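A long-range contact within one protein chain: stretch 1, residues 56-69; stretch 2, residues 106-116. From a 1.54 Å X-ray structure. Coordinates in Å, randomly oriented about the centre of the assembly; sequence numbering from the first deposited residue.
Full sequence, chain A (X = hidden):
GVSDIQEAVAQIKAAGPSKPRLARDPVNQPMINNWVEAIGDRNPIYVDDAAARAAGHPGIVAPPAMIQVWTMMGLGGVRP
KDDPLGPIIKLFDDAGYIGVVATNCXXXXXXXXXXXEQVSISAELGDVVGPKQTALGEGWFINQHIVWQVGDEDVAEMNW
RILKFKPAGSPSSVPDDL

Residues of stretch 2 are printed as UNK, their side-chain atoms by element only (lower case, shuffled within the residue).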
# COMPACT_ATOMS: atom_id res chain seq x y z
N GLY A 56 -10.83 -27.93 1.51
CA GLY A 56 -10.96 -28.33 2.90
C GLY A 56 -10.97 -27.23 3.96
O GLY A 56 -10.98 -27.52 5.16
N HIS A 57 -10.98 -25.97 3.53
CA HIS A 57 -11.00 -24.85 4.46
C HIS A 57 -12.45 -24.44 4.77
O HIS A 57 -13.33 -24.67 3.94
CB HIS A 57 -10.22 -23.67 3.89
CG HIS A 57 -8.80 -24.00 3.56
ND1 HIS A 57 -7.83 -24.15 4.53
CD2 HIS A 57 -8.18 -24.21 2.37
CE1 HIS A 57 -6.67 -24.42 3.95
NE2 HIS A 57 -6.86 -24.47 2.64
N PRO A 58 -12.69 -23.83 5.94
CA PRO A 58 -14.07 -23.49 6.34
C PRO A 58 -14.65 -22.37 5.49
O PRO A 58 -15.86 -22.13 5.52
CB PRO A 58 -13.91 -23.02 7.79
CG PRO A 58 -12.59 -23.56 8.24
CD PRO A 58 -11.73 -23.55 7.02
N GLY A 59 -13.79 -21.69 4.74
CA GLY A 59 -14.16 -20.57 3.89
C GLY A 59 -12.87 -19.98 3.40
O GLY A 59 -11.82 -20.61 3.56
N ILE A 60 -12.92 -18.79 2.80
CA ILE A 60 -11.71 -18.12 2.32
C ILE A 60 -10.67 -18.10 3.44
O ILE A 60 -11.01 -17.85 4.59
CB ILE A 60 -12.00 -16.67 1.86
CG1 ILE A 60 -12.68 -16.69 0.49
CG2 ILE A 60 -10.72 -15.84 1.81
CD1 ILE A 60 -13.30 -15.35 0.10
N VAL A 61 -9.42 -18.38 3.10
CA VAL A 61 -8.35 -18.31 4.08
C VAL A 61 -7.31 -17.27 3.67
O VAL A 61 -7.21 -16.92 2.49
CB VAL A 61 -7.66 -19.68 4.28
CG1 VAL A 61 -8.54 -20.62 5.08
CG2 VAL A 61 -7.29 -20.31 2.93
N ALA A 62 -6.56 -16.77 4.64
CA ALA A 62 -5.45 -15.87 4.34
C ALA A 62 -4.24 -16.65 3.82
O ALA A 62 -3.97 -17.75 4.27
CB ALA A 62 -5.06 -15.08 5.60
N PRO A 63 -3.48 -16.05 2.89
CA PRO A 63 -2.20 -16.68 2.53
C PRO A 63 -1.31 -16.83 3.76
O PRO A 63 -1.17 -15.87 4.52
CB PRO A 63 -1.58 -15.68 1.55
CG PRO A 63 -2.72 -14.84 1.05
CD PRO A 63 -3.74 -14.80 2.16
N PRO A 64 -0.71 -18.01 3.97
CA PRO A 64 0.13 -18.19 5.16
C PRO A 64 1.24 -17.15 5.24
O PRO A 64 1.53 -16.63 6.32
CB PRO A 64 0.72 -19.59 4.95
CG PRO A 64 -0.37 -20.31 4.19
CD PRO A 64 -0.95 -19.28 3.26
N ALA A 65 1.82 -16.82 4.08
CA ALA A 65 2.93 -15.87 4.01
C ALA A 65 2.54 -14.44 4.36
O ALA A 65 3.41 -13.57 4.43
CB ALA A 65 3.58 -15.91 2.62
N MET A 66 1.25 -14.18 4.57
CA MET A 66 0.82 -12.88 5.10
C MET A 66 0.93 -12.73 6.62
O MET A 66 0.63 -11.65 7.14
CB MET A 66 -0.63 -12.56 4.69
CG MET A 66 -0.78 -12.12 3.24
SD MET A 66 -2.41 -11.42 2.92
CE MET A 66 -2.24 -9.78 3.63
N ILE A 67 1.39 -13.75 7.34
CA ILE A 67 1.35 -13.69 8.81
C ILE A 67 2.04 -12.45 9.38
O ILE A 67 1.48 -11.77 10.23
CB ILE A 67 1.84 -14.98 9.50
CG1 ILE A 67 1.57 -14.92 11.01
CG2 ILE A 67 3.33 -15.23 9.24
CD1 ILE A 67 0.10 -14.98 11.36
N GLN A 68 3.21 -12.10 8.85
CA GLN A 68 3.94 -10.96 9.36
C GLN A 68 3.30 -9.64 8.94
O GLN A 68 3.50 -8.61 9.59
CB GLN A 68 5.39 -11.04 8.87
CG GLN A 68 6.37 -10.12 9.54
CD GLN A 68 7.81 -10.47 9.18
OE1 GLN A 68 8.09 -11.55 8.68
NE2 GLN A 68 8.72 -9.54 9.41
N VAL A 69 2.53 -9.65 7.85
CA VAL A 69 1.88 -8.43 7.39
C VAL A 69 0.89 -7.88 8.42
O VAL A 69 0.83 -6.67 8.65
CB VAL A 69 1.15 -8.68 6.04
CG1 VAL A 69 0.48 -7.43 5.54
CG2 VAL A 69 2.17 -9.18 5.01
N UNK A 106 12.90 -18.02 8.88
CA UNK A 106 12.17 -19.28 8.75
C UNK A 106 10.81 -19.16 9.41
O UNK A 106 10.73 -18.93 10.61
o UNK A 106 12.16 -23.91 10.29
c UNK A 106 12.18 -21.75 9.30
c UNK A 106 12.93 -20.43 9.39
o UNK A 106 13.71 -22.50 10.97
c UNK A 106 12.73 -22.79 10.25
N UNK A 107 9.74 -19.31 8.63
CA UNK A 107 8.39 -19.20 9.16
C UNK A 107 7.70 -20.57 9.17
O UNK A 107 7.81 -21.33 8.20
c UNK A 107 7.12 -15.74 7.83
c UNK A 107 7.56 -18.21 8.33
n UNK A 107 7.30 -14.48 8.25
c UNK A 107 8.10 -16.78 8.38
o UNK A 107 6.22 -16.06 7.07
N UNK A 108 7.01 -20.87 10.26
CA UNK A 108 6.22 -22.10 10.37
C UNK A 108 4.75 -21.71 10.58
O UNK A 108 4.44 -20.82 11.39
c UNK A 108 5.81 -24.17 11.77
o UNK A 108 8.05 -23.37 11.32
c UNK A 108 6.70 -22.95 11.56
N UNK A 109 3.86 -22.33 9.81
CA UNK A 109 2.44 -22.00 9.88
C UNK A 109 1.68 -23.18 10.47
O UNK A 109 1.60 -24.25 9.86
c UNK A 109 3.84 -18.55 7.40
c UNK A 109 2.83 -20.72 7.72
c UNK A 109 3.59 -21.20 6.66
c UNK A 109 1.90 -21.64 8.49
c UNK A 109 2.97 -19.38 8.08
o UNK A 109 5.44 -18.25 5.66
c UNK A 109 4.46 -20.38 5.98
c UNK A 109 4.58 -19.05 6.35
N UNK A 110 1.12 -23.01 11.66
CA UNK A 110 0.46 -24.14 12.31
C UNK A 110 -0.89 -24.47 11.67
O UNK A 110 -1.28 -25.64 11.60
c UNK A 110 3.69 -24.03 15.11
c UNK A 110 0.30 -23.90 13.81
c UNK A 110 1.60 -23.65 14.51
c UNK A 110 2.00 -22.64 15.32
n UNK A 110 2.68 -24.50 14.40
n UNK A 110 3.30 -22.90 15.68
N UNK A 111 -1.59 -23.43 11.22
CA UNK A 111 -2.83 -23.58 10.46
C UNK A 111 -3.05 -22.32 9.64
O UNK A 111 -2.34 -21.32 9.80
c UNK A 111 -5.77 -22.82 12.87
n UNK A 111 -7.06 -20.34 12.41
n UNK A 111 -6.13 -21.84 13.89
c UNK A 111 -4.37 -22.63 12.32
c UNK A 111 -6.75 -20.69 13.65
c UNK A 111 -4.03 -23.80 11.39
n UNK A 111 -7.04 -19.88 14.66
N UNK A 112 -4.04 -22.38 8.75
CA UNK A 112 -4.46 -21.23 7.96
C UNK A 112 -5.40 -20.36 8.78
O UNK A 112 -6.20 -20.87 9.58
c UNK A 112 -3.33 -23.23 5.79
c UNK A 112 -2.44 -22.98 3.58
c UNK A 112 -5.15 -21.70 6.67
c UNK A 112 -3.31 -21.93 3.35
o UNK A 112 -1.57 -23.37 2.58
c UNK A 112 -2.44 -23.64 4.79
c UNK A 112 -4.20 -22.16 5.58
c UNK A 112 -4.17 -21.52 4.35
N UNK A 113 -5.31 -19.05 8.59
CA UNK A 113 -6.18 -18.10 9.29
C UNK A 113 -7.39 -17.68 8.47
O UNK A 113 -7.34 -17.64 7.23
c UNK A 113 -5.39 -16.85 9.69
c UNK A 113 -3.42 -15.80 10.75
c UNK A 113 -4.11 -17.13 10.47
c UNK A 113 -4.41 -17.91 11.76
N UNK A 114 -8.47 -17.34 9.16
CA UNK A 114 -9.70 -16.89 8.51
C UNK A 114 -9.91 -15.39 8.69
O UNK A 114 -9.58 -14.84 9.74
c UNK A 114 -11.16 -19.60 7.63
c UNK A 114 -10.85 -19.15 9.06
c UNK A 114 -11.88 -19.74 10.03
c UNK A 114 -10.89 -17.63 9.13
N UNK A 115 -10.46 -14.71 7.67
CA UNK A 115 -10.90 -13.33 7.88
C UNK A 115 -11.73 -13.18 9.16
O UNK A 115 -12.58 -14.03 9.45
c UNK A 115 -11.09 -13.89 5.57
c UNK A 115 -11.75 -13.05 6.64
c UNK A 115 -10.65 -15.16 6.28
N UNK A 116 -11.43 -12.14 9.93
CA UNK A 116 -12.10 -11.89 11.19
C UNK A 116 -11.26 -12.28 12.39
O UNK A 116 -11.45 -11.75 13.49
O HOH W 1 -3.19 -18.29 6.93
O HOH W 2 4.82 -13.54 6.67

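Position 106 carries three carbons, the third bearing two oxygens, and reaches nothing on stretch 1: a carboxylate two methylenes out, Glu106, whose OE1 is hydrogen-bonded elsewhere in the structure.

Position 107 has the same three-carbon length but ends in one oxygen and one nitrogen, an amide; its CA-to-CB bond points toward stretch 1, and its end comes near Ile67 and Gln68. It is Gln107. Its OE1 accepts from water 2 at 2.9 Å; that water also donates to Ala65 O (2.6 Å) and accepts from Gln68 N (3.1 Å), so one solvent molecule ties the amide to the backbone at Ala65 and Gln68.

Position 108 has one carbon carrying an oxygen and a carbon, beta-branched and out of reach: Thr108.

Position 109 shows one carbon, then a six-carbon ring bearing an oxygen, with Pro64 over one face and Ile67 at the edge: Tyr109. Pro64 CB is 3.7 Å from the centroid of the Tyr109 ring and 11° off the normal, while Ile67 CG2 lies 3.8 Å from Tyr109 CE1. The hydroxyl is held within its own stretch, Tyr109 OH donating to Gln107 OE1 at 2.7 Å.

Position 110 holds one carbon and a five-membered ring of three carbons and two nitrogens, far from stretch 1: His110. Position 111 runs through three carbons and a nitrogen to a carbon with two more nitrogens, a guanidinium; CA-to-CB points away from stretch 1 and the side chain makes no contact with it: Arg111.

Position 112 has one carbon, then a six-carbon ring bearing an oxygen, with Pro64 over one face and His57 over the opposite face: Tyr112, which gives up more area to the contact than any other residue. Pro64 CG is 3.4 Å from Tyr112 CZ, and His57 CE1 3.7 Å from Tyr112 CG.

Position 113 has four carbons forked at the second, packed on Ile67: Leu113, its CD1 3.7 Å from Ile67 CD1. Position 114 repeats that fork, its CA-to-CB bond pointing away from stretch 1 but its end coming back to Val61 and Pro58: Leu114, whose CD2 lies 3.8 Å from Val61 CG1 and 4.0 Å from Pro58 CD.

Position 115 closes three carbons onto its own nitrogen, against Ile60: Pro115, with CD 3.2 Å from Ile60 O. Position 116 has no side chain, and its backbone angles would jam a CB against the preceding carbonyl: Gly116.

The rules are economical. A single direct hydrogen bond, Ala62 N to Leu113 O at 2.8 Å and nearly straight, pins the backbones, and water 1 extends the link, donating to Ala62 O and accepting from Leu113 N, both at 2.8 Å. Pro64 then works as a wedge between two tyrosine faces, Leu113 packs on Ile67, and Leu114 on Val61 and Pro58. Gln107 OE1 is met by water 2 and by Tyr109 OH, while Gln107 NE2 and Tyr112 OH are satisfied elsewhere in the structure.

Stretch 2, residues 106-116: EQTYHRYLLPG
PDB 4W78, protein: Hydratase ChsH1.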